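Long-range contact in amicyanin (Paracoccus versutus, PDB 1ID2), which probably carries single electrons between redox partners on a type 1 (blue) copper centre: residues A40-V51 against M73-N84. Sequence-based numbering, arbitrary orientation.
Sequences AGETVYWVNGEV and MTKDQAYAITFN
Thr43–Asn48 and Gln77–Phe83 run antiparallel, their axes 159° apart, and paired backbone bonds join Val44 to Ile81 and Trp46 to Tyr79. On one face of the sheet, Thr43 and Thr82 meet in a non-hydrogen-bonded pair, and their hydroxyls share a hydrogen bond of 2.6 Å between the two OG1 atoms. Next along, Ala80 CB sits over one face of the Tyr45 ring, a CH-pi contact 3.8 Å from the ring centroid, while Val47 CG2 packs on Ala78 CB. The other face is aromatic and aliphatic. Trp46 CG stands beside the backbone N (chi1 -77°), and the indole lies along the sheet, putting CZ3 3.9 Å from Ile81 CG1. CH2 of the same indole approaches the edge of the Phe83 ring at CE1, the two side chains crossing at about a right angle; at the root of the side chain, Met73 CE packs against Trp46 CB.

At the end of its strand, Asn48 ties together the turns that follow it and precede Gln77. With CG anti to the backbone N (chi1 -174°), its ND2 gives a hydrogen bond of 3.2 Å to Met73 O, arriving well above that carbonyl's plane, and another to Met52 O; its OD1 takes Glu50 N in an Asx turn. Replacing the amide with the methyl of an alanine is likely to leave Glu50 N, Met73 O and Met52 O without these partners and the 49-51 turn less firmly held. Lys75 reaches along Gly49 to place NZ 2.7 Å from Gly49 O.

Glu50, whose OE2 is hydrogen-bonded to NE2 of the copper ligand His54 while OE1 forms a salt bridge with Lys28, connects this end to the metal site of the cupredoxin fold. Strands 22-27 and 4-13 flank the pair within the sheet, and Val44 and Phe83 pack against Val103 of strand 100-105 in the facing sheet.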
loop_
_atom_site.group_PDB
_atom_site.type_symbol
_atom_site.label_atom_id
_atom_site.label_comp_id
_atom_site.label_asym_id
_atom_site.label_seq_id
_atom_site.Cartn_x
_atom_site.Cartn_y
_atom_site.Cartn_z
ATOM N N ALA A 40 -2.926 1.915 -14.636
ATOM C CA ALA A 40 -3.345 0.533 -14.368
ATOM C C ALA A 40 -2.234 -0.393 -14.791
ATOM O O ALA A 40 -1.542 -0.113 -15.772
ATOM C CB ALA A 40 -4.601 0.193 -15.138
ATOM N N GLY A 41 -2.026 -1.455 -14.019
ATOM C CA GLY A 41 -0.893 -2.323 -14.247
ATOM C C GLY A 41 0.380 -1.971 -13.489
ATOM O O GLY A 41 1.234 -2.843 -13.331
ATOM N N GLU A 42 0.531 -0.735 -13.008
ATOM C CA GLU A 42 1.679 -0.410 -12.145
ATOM C C GLU A 42 1.537 -0.903 -10.701
ATOM O O GLU A 42 0.429 -1.135 -10.204
ATOM C CB GLU A 42 1.959 1.093 -12.131
ATOM C CG GLU A 42 2.570 1.641 -13.420
ATOM C CD GLU A 42 3.027 3.086 -13.283
ATOM O OE1 GLU A 42 2.361 3.996 -13.829
ATOM O OE2 GLU A 42 4.064 3.311 -12.624
ATOM N N THR A 43 2.681 -1.108 -10.054
ATOM C CA THR A 43 2.748 -1.573 -8.670
ATOM C C THR A 43 3.216 -0.408 -7.791
ATOM O O THR A 43 3.969 0.450 -8.264
ATOM C CB THR A 43 3.739 -2.791 -8.543
ATOM O OG1 THR A 43 3.316 -3.851 -9.419
ATOM C CG2 THR A 43 3.791 -3.328 -7.105
ATOM N N VAL A 44 2.605 -0.261 -6.614
ATOM C CA VAL A 44 3.058 0.724 -5.630
ATOM C C VAL A 44 3.690 -0.063 -4.506
ATOM O O VAL A 44 3.142 -1.055 -4.096
ATOM C CB VAL A 44 1.898 1.546 -5.019
ATOM C CG1 VAL A 44 2.450 2.635 -4.134
ATOM C CG2 VAL A 44 1.037 2.146 -6.105
ATOM N N TYR A 45 4.828 0.396 -3.998
ATOM C CA TYR A 45 5.413 -0.184 -2.798
ATOM C C TYR A 45 5.297 0.800 -1.654
ATOM O O TYR A 45 5.336 2.010 -1.862
ATOM C CB TYR A 45 6.892 -0.512 -3.022
ATOM C CG TYR A 45 7.139 -1.661 -3.983
ATOM C CD1 TYR A 45 6.981 -1.496 -5.358
ATOM C CD2 TYR A 45 7.596 -2.881 -3.524
ATOM C CE1 TYR A 45 7.264 -2.528 -6.239
ATOM C CE2 TYR A 45 7.916 -3.906 -4.401
ATOM C CZ TYR A 45 7.742 -3.729 -5.748
ATOM O OH TYR A 45 8.058 -4.760 -6.604
ATOM N N TRP A 46 5.032 0.269 -0.468
ATOM C CA TRP A 46 5.061 1.035 0.764
ATOM C C TRP A 46 6.254 0.511 1.516
ATOM O O TRP A 46 6.548 -0.670 1.423
ATOM C CB TRP A 46 3.802 0.785 1.593
ATOM C CG TRP A 46 2.604 1.500 1.073
ATOM C CD1 TRP A 46 2.154 2.728 1.454
ATOM C CD2 TRP A 46 1.724 1.046 0.029
ATOM N NE1 TRP A 46 1.066 3.077 0.701
ATOM C CE2 TRP A 46 0.785 2.071 -0.176
ATOM C CE3 TRP A 46 1.643 -0.127 -0.730
ATOM C CZ2 TRP A 46 -0.236 1.947 -1.135
ATOM C CZ3 TRP A 46 0.635 -0.240 -1.674
ATOM C CH2 TRP A 46 -0.291 0.788 -1.866
ATOM N N VAL A 47 7.008 1.403 2.147
ATOM C CA VAL A 47 8.170 1.005 2.951
ATOM C C VAL A 47 8.080 1.683 4.318
ATOM O O VAL A 47 7.983 2.903 4.431
ATOM C CB VAL A 47 9.518 1.421 2.280
ATOM C CG1 VAL A 47 10.689 1.024 3.166
ATOM C CG2 VAL A 47 9.658 0.770 0.907
ATOM N N ASN A 48 8.048 0.872 5.362
ATOM C CA ASN A 48 7.956 1.367 6.710
ATOM C C ASN A 48 9.341 1.739 7.239
ATOM O O ASN A 48 10.245 0.894 7.278
ATOM C CB ASN A 48 7.325 0.298 7.620
ATOM C CG ASN A 48 7.068 0.823 9.030
ATOM O OD1 ASN A 48 7.139 2.013 9.258
ATOM N ND2 ASN A 48 6.767 -0.070 9.968
ATOM N N GLY A 49 9.505 2.996 7.618
ATOM C CA GLY A 49 10.781 3.450 8.108
ATOM C C GLY A 49 10.942 3.320 9.609
ATOM O O GLY A 49 12.038 3.526 10.109
ATOM N N GLU A 50 9.880 3.006 10.343
ATOM C CA GLU A 50 9.955 3.070 11.800
ATOM C C GLU A 50 9.621 1.755 12.470
ATOM O O GLU A 50 9.070 0.851 11.835
ATOM C CB GLU A 50 9.052 4.192 12.341
ATOM C CG GLU A 50 7.627 4.230 11.792
ATOM C CD GLU A 50 6.849 5.464 12.255
ATOM O OE1 GLU A 50 7.474 6.491 12.580
ATOM O OE2 GLU A 50 5.601 5.427 12.243
ATOM N N VAL A 51 9.869 1.675 13.773
ATOM C CA VAL A 51 9.596 0.449 14.534
ATOM C C VAL A 51 8.123 0.148 14.840
ATOM O O VAL A 51 7.782 -0.985 15.172
ATOM C CB VAL A 51 10.393 0.412 15.866
ATOM C CG1 VAL A 51 11.842 0.188 15.584
ATOM C CG2 VAL A 51 10.238 1.706 16.610
ATOM N N MET A 73 4.054 -4.443 8.320
ATOM C CA MET A 73 5.483 -4.242 8.068
ATOM C C MET A 73 6.070 -3.740 9.363
ATOM O O MET A 73 5.439 -2.976 10.111
ATOM C CB MET A 73 5.746 -3.163 7.009
ATOM C CG MET A 73 5.234 -3.459 5.612
ATOM S SD MET A 73 5.064 -1.975 4.554
ATOM C CE MET A 73 3.301 -1.646 4.689
ATOM N N THR A 74 7.224 -4.287 9.694
ATOM C CA THR A 74 8.059 -3.708 10.712
ATOM C C THR A 74 9.096 -2.897 9.965
ATOM O O THR A 74 8.965 -2.669 8.740
ATOM C CB THR A 74 8.719 -4.798 11.564
ATOM O OG1 THR A 74 9.553 -5.623 10.743
ATOM C CG2 THR A 74 7.654 -5.671 12.196
ATOM N N LYS A 75 10.052 -2.369 10.715
ATOM C CA LYS A 75 10.999 -1.391 10.207
ATOM C C LYS A 75 11.736 -1.887 8.959
ATOM O O LYS A 75 12.312 -2.973 8.954
ATOM C CB LYS A 75 12.001 -1.033 11.313
ATOM C CG LYS A 75 12.968 0.026 10.898
ATOM C CD LYS A 75 13.930 0.326 12.017
ATOM C CE LYS A 75 15.012 1.286 11.569
ATOM N NZ LYS A 75 14.451 2.401 10.782
ATOM N N ASP A 76 11.781 -1.027 7.945
ATOM C CA ASP A 76 12.338 -1.321 6.619
ATOM C C ASP A 76 11.874 -2.602 5.971
ATOM O O ASP A 76 12.605 -3.211 5.188
ATOM C CB ASP A 76 13.865 -1.282 6.631
ATOM C CG ASP A 76 14.394 0.051 7.064
ATOM O OD1 ASP A 76 15.188 0.035 8.028
ATOM O OD2 ASP A 76 13.951 1.099 6.507
ATOM N N GLN A 77 10.629 -2.971 6.224
ATOM C CA GLN A 77 9.967 -3.883 5.329
ATOM C C GLN A 77 9.180 -3.080 4.328
ATOM O O GLN A 77 9.032 -1.854 4.457
ATOM C CB GLN A 77 9.094 -4.838 6.124
ATOM C CG GLN A 77 9.957 -5.710 6.979
ATOM C CD GLN A 77 9.201 -6.823 7.639
ATOM O OE1 GLN A 77 8.145 -6.610 8.239
ATOM N NE2 GLN A 77 9.772 -8.013 7.600
ATOM N N ALA A 78 8.877 -3.727 3.218
ATOM C CA ALA A 78 8.166 -3.076 2.153
ATOM C C ALA A 78 6.967 -3.958 1.764
ATOM O O ALA A 78 6.875 -5.107 2.193
ATOM C CB ALA A 78 9.111 -2.851 0.988
ATOM N N TYR A 79 6.005 -3.392 1.043
ATOM C CA TYR A 79 4.813 -4.136 0.649
ATOM C C TYR A 79 4.291 -3.615 -0.683
ATOM O O TYR A 79 4.349 -2.411 -0.945
ATOM C CB TYR A 79 3.748 -4.011 1.737
ATOM C CG TYR A 79 2.577 -4.951 1.585
ATOM C CD1 TYR A 79 1.392 -4.502 1.020
ATOM C CD2 TYR A 79 2.629 -6.260 2.064
ATOM C CE1 TYR A 79 0.292 -5.306 0.937
ATOM C CE2 TYR A 79 1.511 -7.084 1.982
ATOM C CZ TYR A 79 0.343 -6.583 1.420
ATOM O OH TYR A 79 -0.810 -7.320 1.348
ATOM N N ALA A 80 3.888 -4.536 -1.560
ATOM C CA ALA A 80 3.544 -4.202 -2.939
ATOM C C ALA A 80 2.122 -4.597 -3.271
ATOM O O ALA A 80 1.658 -5.679 -2.901
ATOM C CB ALA A 80 4.493 -4.894 -3.902
ATOM N N ILE A 81 1.455 -3.716 -3.999
ATOM C CA ILE A 81 0.140 -3.977 -4.537
ATOM C C ILE A 81 0.166 -3.481 -5.969
ATOM O O ILE A 81 0.582 -2.334 -6.236
ATOM C CB ILE A 81 -0.989 -3.228 -3.755
ATOM C CG1 ILE A 81 -1.016 -3.668 -2.299
ATOM C CG2 ILE A 81 -2.342 -3.549 -4.377
ATOM C CD1 ILE A 81 -2.116 -3.025 -1.472
ATOM N N THR A 82 -0.269 -4.348 -6.883
ATOM C CA THR A 82 -0.443 -3.990 -8.281
ATOM C C THR A 82 -1.899 -3.608 -8.545
ATOM O O THR A 82 -2.806 -4.377 -8.252
ATOM C CB THR A 82 -0.036 -5.161 -9.166
ATOM O OG1 THR A 82 1.340 -5.469 -8.907
ATOM C CG2 THR A 82 -0.230 -4.828 -10.637
ATOM N N PHE A 83 -2.102 -2.428 -9.129
ATOM C CA PHE A 83 -3.438 -1.880 -9.343
ATOM C C PHE A 83 -3.804 -2.051 -10.799
ATOM O O PHE A 83 -3.216 -1.428 -11.673
ATOM C CB PHE A 83 -3.489 -0.390 -8.976
ATOM C CG PHE A 83 -3.517 -0.139 -7.501
ATOM C CD1 PHE A 83 -2.339 -0.048 -6.776
ATOM C CD2 PHE A 83 -4.719 -0.056 -6.822
ATOM C CE1 PHE A 83 -2.375 0.110 -5.395
ATOM C CE2 PHE A 83 -4.761 0.109 -5.439
ATOM C CZ PHE A 83 -3.597 0.188 -4.729
ATOM N N ASN A 84 -4.792 -2.894 -11.052
ATOM C CA ASN A 84 -5.104 -3.295 -12.410
ATOM C C ASN A 84 -6.133 -2.400 -13.042
ATOM O O ASN A 84 -6.119 -2.209 -14.253
ATOM C CB ASN A 84 -5.597 -4.731 -12.432
ATOM C CG ASN A 84 -4.586 -5.684 -11.874
ATOM O OD1 ASN A 84 -3.414 -5.667 -12.260
ATOM N ND2 ASN A 84 -5.011 -6.490 -10.925
#